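Local structure of stage III sporulation protein AF (Bacillus subtilis, 6DCS) at residues T86-A89 and A90-E94. The protein is a membrane protein component of a sporulation-essential channel, this chain being its C-terminal part, which carries a ring-building motif and probably helps assemble the channel. Numbering follows the deposited sequence.
Sequences TKEA and AEQKE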
loop_
_atom_site.group_PDB
_atom_site.type_symbol
_atom_site.label_atom_id
_atom_site.label_comp_id
_atom_site.label_asym_id
_atom_site.label_seq_id
_atom_site.Cartn_x
_atom_site.Cartn_y
_atom_site.Cartn_z
ATOM N N THR A 86 17.345 2.980 -16.000
ATOM C CA THR A 86 16.669 1.678 -16.057
ATOM C C THR A 86 16.458 1.092 -14.663
ATOM O O THR A 86 15.413 0.482 -14.402
ATOM C CB THR A 86 17.420 0.681 -16.960
ATOM O OG1 THR A 86 18.769 0.500 -16.514
ATOM C CG2 THR A 86 17.436 1.145 -18.407
ATOM N N LYS A 87 17.422 1.279 -13.752
ATOM C CA LYS A 87 17.195 0.916 -12.354
ATOM C C LYS A 87 15.918 1.568 -11.819
ATOM O O LYS A 87 15.112 0.914 -11.139
ATOM C CB LYS A 87 18.400 1.323 -11.511
ATOM C CG LYS A 87 18.844 0.350 -10.448
ATOM C CD LYS A 87 20.134 0.869 -9.796
ATOM C CE LYS A 87 21.348 -0.002 -10.149
ATOM N NZ LYS A 87 22.547 0.251 -9.297
ATOM N N GLU A 88 15.695 2.844 -12.148
ATOM C CA GLU A 88 14.476 3.517 -11.712
ATOM C C GLU A 88 13.256 2.979 -12.452
ATOM O O GLU A 88 12.195 2.771 -11.849
ATOM C CB GLU A 88 14.616 5.033 -11.909
ATOM C CG GLU A 88 13.369 5.886 -11.550
ATOM C CD GLU A 88 13.073 5.947 -10.056
ATOM O OE1 GLU A 88 11.956 6.390 -9.685
ATOM O OE2 GLU A 88 13.952 5.541 -9.262
ATOM N N ALA A 89 13.387 2.744 -13.763
ATOM C CA ALA A 89 12.265 2.223 -14.540
ATOM C C ALA A 89 11.725 0.950 -13.916
ATOM O O ALA A 89 10.508 0.777 -13.755
ATOM C CB ALA A 89 12.698 1.964 -15.976
ATOM N N ALA A 90 12.630 0.068 -13.499
ATOM C CA ALA A 90 12.185 -1.198 -12.935
ATOM C C ALA A 90 11.459 -0.976 -11.614
ATOM O O ALA A 90 10.373 -1.525 -11.401
ATOM C CB ALA A 90 13.373 -2.155 -12.769
ATOM N N GLU A 91 12.031 -0.170 -10.717
ATOM C CA GLU A 91 11.358 0.114 -9.447
ATOM C C GLU A 91 10.020 0.828 -9.637
ATOM O O GLU A 91 9.062 0.552 -8.906
ATOM C CB GLU A 91 12.251 0.956 -8.550
ATOM C CG GLU A 91 13.236 0.136 -7.752
ATOM C CD GLU A 91 14.480 0.924 -7.388
ATOM O OE1 GLU A 91 15.537 0.289 -7.174
ATOM O OE2 GLU A 91 14.404 2.173 -7.322
ATOM N N GLN A 92 9.933 1.760 -10.591
ATOM C CA GLN A 92 8.627 2.331 -10.903
ATOM C C GLN A 92 7.674 1.226 -11.284
ATOM O O GLN A 92 6.532 1.178 -10.812
ATOM C CB GLN A 92 8.734 3.338 -12.048
ATOM C CG GLN A 92 7.674 4.429 -12.019
ATOM C CD GLN A 92 7.787 5.292 -10.770
ATOM O OE1 GLN A 92 8.805 5.262 -10.068
ATOM N NE2 GLN A 92 6.729 6.036 -10.468
ATOM N N LYS A 93 8.184 0.275 -12.068
ATOM C CA LYS A 93 7.378 -0.754 -12.707
ATOM C C LYS A 93 6.980 -1.830 -11.694
ATOM O O LYS A 93 5.867 -2.351 -11.734
ATOM C CB LYS A 93 8.178 -1.308 -13.903
ATOM C CG LYS A 93 7.925 -2.725 -14.260
ATOM C CD LYS A 93 6.666 -2.855 -15.133
ATOM C CE LYS A 93 6.586 -4.292 -15.480
ATOM N NZ LYS A 93 6.667 -5.135 -14.278
ATOM N N GLU A 94 7.863 -2.140 -10.746
ATOM C CA GLU A 94 7.465 -2.956 -9.603
ATOM C C GLU A 94 6.315 -2.302 -8.854
ATOM O O GLU A 94 5.248 -2.902 -8.692
ATOM C CB GLU A 94 8.667 -3.205 -8.675
ATOM C CG GLU A 94 8.289 -3.907 -7.391
ATOM C CD GLU A 94 8.128 -5.423 -7.552
ATOM O OE1 GLU A 94 9.060 -6.183 -7.174
ATOM O OE2 GLU A 94 7.069 -5.850 -8.074
#
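E88 and E91, one turn apart on a helix, bring two like charges close at the surface, E88 OE2 lying 3.9 Å from E91 OE2. The side chains cross at about a right angle and the carboxylate planes are nearly perpendicular (83°), the groups approaching edge-on to one another's planes rather than face to face; the two charges probably disfavour each other. E91 has CG anti to its carbonyl carbon (chi1 -84°) and runs extended from there, which carries CG and CD past the carbonyl of K87, with E91 CD 3.8 Å from K87 O. With an alanine here, CG and the carboxylate are gone, and the K87 carbonyl would probably lose the cover of that chain. E88 instead bends at chi2 (70°), turning its carboxylate toward the side chain of Q92, which also bends at chi2. The backbone N of Q92 bonds to E88 O at 2.8 Å. Beyond this face, T86 OG1 bonds back to the carbonyl of H82, and Q92 touches S122. The bonds A90 N to T86 O (3.0 Å) and K93 N to A89 O (2.9 Å) continue the i to i+4 pattern of an alpha helix, here the solvent-facing N-terminal part of helix 81-106 in the alpha/beta ring-building domain.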